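Local coordinates for probable UbiX-like flavin prenyltransferase (Escherichia coli, PDB 1SBZ), which probably transfers a dimethylallyl group to reduced flavin mononucleotide, making the prenylated flavin cofactor used by a phenolic acid decarboxylase, at residues 30-35 with 68-73; 3-8 with 21-26. All coordinates share one frame; numbering follows the deposited sequence.

Contact 1 (30-35 with 68-73)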
loop_
_atom_site.group_PDB
_atom_site.type_symbol
_atom_site.label_atom_id
_atom_site.label_comp_id
_atom_site.label_asym_id
_atom_site.label_seq_id
_atom_site.Cartn_x
_atom_site.Cartn_y
_atom_site.Cartn_z
ATOM N N GLU D 30 -32.988 -26.451 -3.541
ATOM C CA GLU D 30 -32.203 -27.658 -3.333
ATOM C C GLU D 30 -30.967 -27.305 -2.507
ATOM O O GLU D 30 -30.211 -26.400 -2.864
ATOM C CB GLU D 30 -31.806 -28.243 -4.687
ATOM C CG GLU D 30 -30.915 -29.472 -4.632
ATOM C CD GLU D 30 -30.540 -29.947 -6.017
ATOM O OE1 GLU D 30 -31.457 -30.207 -6.821
ATOM O OE2 GLU D 30 -29.329 -30.052 -6.311
ATOM N N THR D 31 -30.769 -28.011 -1.398
ATOM C CA THR D 31 -29.684 -27.683 -0.479
ATOM C C THR D 31 -28.591 -28.734 -0.505
ATOM O O THR D 31 -28.865 -29.933 -0.468
ATOM C CB THR D 31 -30.205 -27.470 0.964
ATOM O OG1 THR D 31 -30.944 -28.622 1.384
ATOM C CG2 THR D 31 -31.241 -26.354 1.004
ATOM N N HIS D 32 -27.348 -28.272 -0.595
ATOM C CA HIS D 32 -26.191 -29.143 -0.503
ATOM C C HIS D 32 -25.403 -28.784 0.751
ATOM O O HIS D 32 -24.792 -27.714 0.834
ATOM C CB HIS D 32 -25.322 -29.026 -1.754
ATOM C CG HIS D 32 -26.004 -29.472 -3.010
ATOM N ND1 HIS D 32 -25.663 -30.635 -3.670
ATOM C CD2 HIS D 32 -27.009 -28.914 -3.727
ATOM C CE1 HIS D 32 -26.430 -30.773 -4.736
ATOM N NE2 HIS D 32 -27.255 -29.744 -4.794
ATOM N N LEU D 33 -25.438 -29.676 1.733
ATOM C CA LEU D 33 -24.817 -29.431 3.030
ATOM C C LEU D 33 -23.424 -30.035 3.118
ATOM O O LEU D 33 -23.186 -31.144 2.640
ATOM C CB LEU D 33 -25.703 -29.984 4.158
ATOM C CG LEU D 33 -25.155 -30.065 5.591
ATOM C CD1 LEU D 33 -24.845 -28.676 6.149
ATOM C CD2 LEU D 33 -26.140 -30.792 6.486
ATOM N N VAL D 34 -22.497 -29.284 3.712
ATOM C CA VAL D 34 -21.192 -29.822 4.094
ATOM C C VAL D 34 -20.917 -29.452 5.547
ATOM O O VAL D 34 -20.726 -28.277 5.866
ATOM C CB VAL D 34 -20.041 -29.298 3.197
ATOM C CG1 VAL D 34 -18.792 -30.135 3.397
ATOM C CG2 VAL D 34 -20.429 -29.317 1.742
HETATM N N MSE D 35 -20.919 -30.451 6.426
HETATM C CA MSE D 35 -20.584 -30.238 7.836
HETATM C C MSE D 35 -19.127 -30.617 8.078
HETATM O O MSE D 35 -18.710 -31.725 7.740
HETATM C CB MSE D 35 -21.479 -31.078 8.754
HETATM C CG MSE D 35 -22.942 -30.704 8.766
HETATM SE SE MSE D 35 -24.003 -31.988 9.820
HETATM C CE MSE D 35 -23.815 -33.535 8.627
ATOM N N ALA D 68 -14.007 -34.566 -4.600
ATOM C CA ALA D 68 -14.576 -35.065 -5.854
ATOM C C ALA D 68 -16.102 -34.994 -5.883
ATOM O O ALA D 68 -16.729 -35.473 -6.827
ATOM C CB ALA D 68 -14.077 -36.490 -6.144
ATOM N N ALA D 69 -16.693 -34.375 -4.863
ATOM C CA ALA D 69 -18.138 -34.133 -4.806
ATOM C C ALA D 69 -18.596 -33.210 -5.936
ATOM O O ALA D 69 -17.790 -32.462 -6.496
ATOM C CB ALA D 69 -18.525 -33.544 -3.449
ATOM N N THR D 70 -19.887 -33.269 -6.269
ATOM C CA THR D 70 -20.451 -32.437 -7.340
ATOM C C THR D 70 -20.117 -30.952 -7.181
ATOM O O THR D 70 -19.675 -30.301 -8.134
ATOM C CB THR D 70 -21.981 -32.625 -7.451
ATOM O OG1 THR D 70 -22.564 -32.617 -6.144
ATOM C CG2 THR D 70 -22.320 -34.017 -7.980
ATOM N N ILE D 71 -20.314 -30.439 -5.968
ATOM C CA ILE D 71 -20.141 -29.008 -5.666
ATOM C C ILE D 71 -18.676 -28.554 -5.674
ATOM O O ILE D 71 -18.386 -27.369 -5.492
ATOM C CB ILE D 71 -20.818 -28.644 -4.322
ATOM C CG1 ILE D 71 -20.249 -29.505 -3.186
ATOM C CG2 ILE D 71 -22.327 -28.783 -4.437
ATOM C CD1 ILE D 71 -20.517 -28.980 -1.798
ATOM N N SER D 72 -17.762 -29.500 -5.882
ATOM C CA SER D 72 -16.351 -29.191 -6.035
ATOM C C SER D 72 -16.058 -28.775 -7.476
ATOM O O SER D 72 -14.982 -28.268 -7.783
ATOM C CB SER D 72 -15.505 -30.397 -5.646
ATOM O OG SER D 72 -14.135 -30.152 -5.884
ATOM N N SER D 73 -17.030 -28.992 -8.352
ATOM C CA SER D 73 -16.883 -28.661 -9.758
ATOM C C SER D 73 -17.601 -27.362 -10.079
ATOM O O SER D 73 -18.750 -27.164 -9.676
ATOM C CB SER D 73 -17.429 -29.798 -10.630
ATOM O OG SER D 73 -17.279 -29.491 -12.005
#
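His32 is the first residue of strand 30-35 to meet segment 68-73, and Ile71 is its main partner. The imidazole lies beside the methyl branch of the isoleucine: CG2 of Ile71 is 3.9 Å from ND1 of His32 and nearly as close to its CG and CB. It comes at a slant to the ring, and the two side chains run past each other in opposite directions. More loosely, OG1 of Thr70 stands 4.4 Å from His32 ND1. The ring's rotation is fixed at both nitrogens. NE2 donates to OE2 of Glu30, two residues back on the same strand, over 2.6 Å with an N-H...O angle of 151°; OE2 accepts through its anti lone pair and lies 16° out of the imidazole plane. ND1 is hydrogen-bonded to His62 NE2, and Phe60 stacks on the ring. Strand 30-35 belongs to the parallel sheet of this flavoprotein fold, between strands 2-7 and 60-62, and the 3-10 turn at residues 70-72 lies over one face of it. Ser72 N to Ala69 O, at 3.0 Å, is one of the backbone bonds that close the turn. Leu33 points away from segment 68-73, and the next side chain to face that segment is Val34. There the approach is tip to tip, CG2 of Val34 lying 3.6 Å from CD1 of Ile71. With chi1 at 57°, Ile71 holds CG1 between its own backbone N and carbonyl carbon; this, with CD1 extended beyond CG1, brings CD1 to the valine and leaves CG2 for the histidine. Leu102 of helix 102-112 touches both Val34 and Ile71.

Contact 2 (3-8 with 21-26). With FMN (flavin mononucleotide), chain H.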
loop_
_atom_site.group_PDB
_atom_site.type_symbol
_atom_site.label_atom_id
_atom_site.label_comp_id
_atom_site.label_asym_id
_atom_site.label_seq_id
_atom_site.Cartn_x
_atom_site.Cartn_y
_atom_site.Cartn_z
ATOM N N LEU D 3 -28.525 -24.093 -3.398
ATOM C CA LEU D 3 -27.677 -23.443 -2.397
ATOM C C LEU D 3 -26.795 -24.443 -1.685
ATOM O O LEU D 3 -27.254 -25.520 -1.289
ATOM C CB LEU D 3 -28.519 -22.699 -1.355
ATOM C CG LEU D 3 -29.348 -21.494 -1.792
ATOM C CD1 LEU D 3 -30.133 -20.935 -0.599
ATOM C CD2 LEU D 3 -28.452 -20.425 -2.396
ATOM N N ILE D 4 -25.524 -24.079 -1.531
ATOM C CA ILE D 4 -24.617 -24.824 -0.682
ATOM C C ILE D 4 -24.639 -24.224 0.726
ATOM O O ILE D 4 -24.595 -23.002 0.900
ATOM C CB ILE D 4 -23.178 -24.824 -1.251
ATOM C CG1 ILE D 4 -23.165 -25.307 -2.707
ATOM C CG2 ILE D 4 -22.260 -25.682 -0.384
ATOM C CD1 ILE D 4 -21.861 -25.023 -3.449
ATOM N N VAL D 5 -24.716 -25.103 1.719
ATOM C CA VAL D 5 -24.723 -24.714 3.121
ATOM C C VAL D 5 -23.549 -25.413 3.788
ATOM O O VAL D 5 -23.541 -26.636 3.944
ATOM C CB VAL D 5 -26.071 -25.065 3.817
ATOM C CG1 VAL D 5 -26.039 -24.706 5.299
ATOM C CG2 VAL D 5 -27.240 -24.350 3.137
ATOM N N GLY D 6 -22.529 -24.634 4.132
ATOM C CA GLY D 6 -21.397 -25.159 4.879
ATOM C C GLY D 6 -21.652 -24.900 6.349
ATOM O O GLY D 6 -22.166 -23.846 6.712
HETATM N N MSE D 7 -21.323 -25.865 7.197
HETATM C CA MSE D 7 -21.375 -25.639 8.634
HETATM C C MSE D 7 -20.022 -25.908 9.221
HETATM O O MSE D 7 -19.306 -26.807 8.788
HETATM C CB MSE D 7 -22.443 -26.489 9.316
HETATM C CG MSE D 7 -23.862 -26.050 9.012
HETATM SE SE MSE D 7 -25.167 -26.931 10.168
HETATM C CE MSE D 7 -24.610 -26.265 11.921
ATOM N N THR D 8 -19.698 -25.145 10.249
ATOM C CA THR D 8 -18.343 -25.059 10.732
ATOM C C THR D 8 -18.318 -24.975 12.269
ATOM O O THR D 8 -19.314 -24.605 12.881
ATOM C CB THR D 8 -17.721 -23.853 9.999
ATOM O OG1 THR D 8 -16.904 -24.328 8.916
ATOM C CG2 THR D 8 -16.823 -23.085 10.837
ATOM N N GLN D 21 -33.576 -25.738 8.451
ATOM C CA GLN D 21 -35.006 -25.963 8.668
ATOM C C GLN D 21 -35.860 -25.047 7.788
ATOM O O GLN D 21 -36.786 -25.511 7.123
ATOM C CB GLN D 21 -35.368 -25.752 10.139
ATOM C CG GLN D 21 -35.029 -26.928 11.049
ATOM C CD GLN D 21 -35.051 -26.562 12.523
ATOM O OE1 GLN D 21 -35.054 -25.382 12.882
ATOM N NE2 GLN D 21 -35.060 -27.575 13.380
ATOM N N ALA D 22 -35.545 -23.752 7.793
ATOM C CA ALA D 22 -36.262 -22.760 6.987
ATOM C C ALA D 22 -36.151 -23.039 5.485
ATOM O O ALA D 22 -37.102 -22.814 4.735
ATOM C CB ALA D 22 -35.767 -21.352 7.304
ATOM N N LEU D 23 -34.986 -23.527 5.062
ATOM C CA LEU D 23 -34.755 -23.907 3.669
ATOM C C LEU D 23 -35.588 -25.123 3.260
ATOM O O LEU D 23 -36.088 -25.187 2.130
ATOM C CB LEU D 23 -33.263 -24.159 3.418
ATOM C CG LEU D 23 -32.372 -23.078 2.784
ATOM C CD1 LEU D 23 -32.746 -21.659 3.172
ATOM C CD2 LEU D 23 -30.912 -23.340 3.112
ATOM N N ARG D 24 -35.741 -26.071 4.189
ATOM C CA ARG D 24 -36.545 -27.282 3.973
ATOM C C ARG D 24 -38.011 -26.956 3.659
ATOM O O ARG D 24 -38.686 -27.707 2.958
ATOM C CB ARG D 24 -36.451 -28.210 5.192
ATOM C CG ARG D 24 -36.768 -29.688 4.929
ATOM C CD ARG D 24 -36.009 -30.291 3.745
ATOM N NE ARG D 24 -35.733 -31.722 3.905
ATOM C CZ ARG D 24 -35.183 -32.494 2.965
ATOM N NH1 ARG D 24 -34.850 -31.984 1.782
ATOM N NH2 ARG D 24 -34.969 -33.782 3.204
ATOM N N GLU D 25 -38.482 -25.821 4.167
ATOM C CA GLU D 25 -39.855 -25.377 3.959
ATOM C C GLU D 25 -40.036 -24.602 2.646
ATOM O O GLU D 25 -41.082 -23.992 2.415
ATOM C CB GLU D 25 -40.321 -24.530 5.152
ATOM C CG GLU D 25 -40.281 -25.242 6.502
ATOM C CD GLU D 25 -41.203 -26.452 6.572
ATOM O OE1 GLU D 25 -42.348 -26.369 6.077
ATOM O OE2 GLU D 25 -40.781 -27.491 7.125
HETATM N N MSE D 26 -39.013 -24.626 1.794
HETATM C CA MSE D 26 -39.069 -23.973 0.483
HETATM C C MSE D 26 -38.741 -25.004 -0.600
HETATM O O MSE D 26 -37.582 -25.403 -0.749
HETATM C CB MSE D 26 -38.111 -22.775 0.421
HETATM C CG MSE D 26 -38.291 -21.764 1.560
HETATM SE SE MSE D 26 -36.994 -20.283 1.591
HETATM C CE MSE D 26 -35.428 -21.237 1.028
HETATM N N1 FMN H . -13.731 -21.058 16.590
HETATM C C2 FMN H . -14.077 -19.794 16.170
HETATM O O2 FMN H . -13.400 -19.276 15.290
HETATM N N3 FMN H . -15.154 -19.141 16.737
HETATM C C4 FMN H . -15.896 -19.769 17.730
HETATM O O4 FMN H . -16.992 -19.292 18.040
HETATM C C4A FMN H . -15.540 -21.063 18.154
HETATM N N5 FMN H . -16.254 -21.727 19.139
HETATM C C5A FMN H . -15.886 -23.008 19.535
HETATM C C6 FMN H . -16.612 -23.676 20.526
HETATM C C7 FMN H . -16.249 -24.970 20.928
HETATM C C7M FMN H . -17.256 -25.783 21.702
HETATM C C8 FMN H . -15.147 -25.597 20.333
HETATM C C8M FMN H . -14.872 -27.068 20.537
HETATM C C9 FMN H . -14.429 -24.928 19.349
HETATM C C9A FMN H . -14.792 -23.638 18.943
HETATM N N10 FMN H . -14.063 -22.976 17.958
HETATM C C10 FMN H . -14.441 -21.699 17.574
HETATM C "C1'" FMN H . -12.735 -23.524 17.512
HETATM C "C2'" FMN H . -12.895 -24.223 16.165
HETATM O "O2'" FMN H . -13.875 -25.234 16.276
HETATM C "C3'" FMN H . -11.568 -24.782 15.639
HETATM O "O3'" FMN H . -10.731 -23.708 15.231
HETATM C "C4'" FMN H . -11.737 -25.788 14.494
HETATM O "O4'" FMN H . -10.481 -26.152 13.951
HETATM C "C5'" FMN H . -12.603 -25.255 13.357
HETATM O "O5'" FMN H . -12.531 -26.134 12.246
HETATM P P FMN H . -13.664 -26.026 11.106
HETATM O O1P FMN H . -14.956 -26.548 11.702
HETATM O O2P FMN H . -13.204 -26.856 9.946
HETATM O O3P FMN H . -13.820 -24.574 10.695
#
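In Val5, chi1 of 178° sets CG1 anti to the backbone N and CG2 anti to the carbonyl carbon, and it is CG2 that meets Leu23. The leucine has chi1 of -99° and chi2 of 34°, both well removed from the usual staggered values, and in this conformation its CD2 lies 3.8 Å from Val5 CG2. Valine and leucine pass alongside one another, pointing opposite ways. The same CD2 methyl also takes the looser contact with Leu3, whose CD1 is 4.5 Å away, so a single leucine branch serves two strand residues on one face of the sheet. Strand 2-7 and helix 13-24 are the first two elements of a beta-alpha-beta unit completed by strand 30-35, and Leu23 sits near the C-terminal end of the helix. Leu19 and Leu20 of the helix also touch Val5, while Leu23 reaches Thr31 on the neighbouring strand. Just past the C-terminal end of the strand, Thr8 lines the flavin mononucleotide pocket, its CG2 methyl in van der Waals contact with phosphate oxygen O3P at 3.4 Å, and its OG1 is hydrogen-bonded to Thr90 OG1.

From the N terminus, strand 2-7 leads into helix 13-24, and contact 2 closes this first loop by bringing the end of the helix back onto the strand across 12 intervening residues. The chain then enters strand 30-35, and contact 1 closes a second, longer loop, with 32 residues between its segments, when segment 68-73 returns after strand 60-62. The loops follow in series, neither nesting nor crossing. The contact centres are about 12 Å apart, and the adjacent parallel strands connect them: Val5 N is 2.8 Å from His32 O, and Met7 N is 2.8 Å from Val34 O, both probable hydrogen bonds. Leu3 and Val5 face the helix, His32 and Val34 the 3-10 turn, on opposite sheet faces.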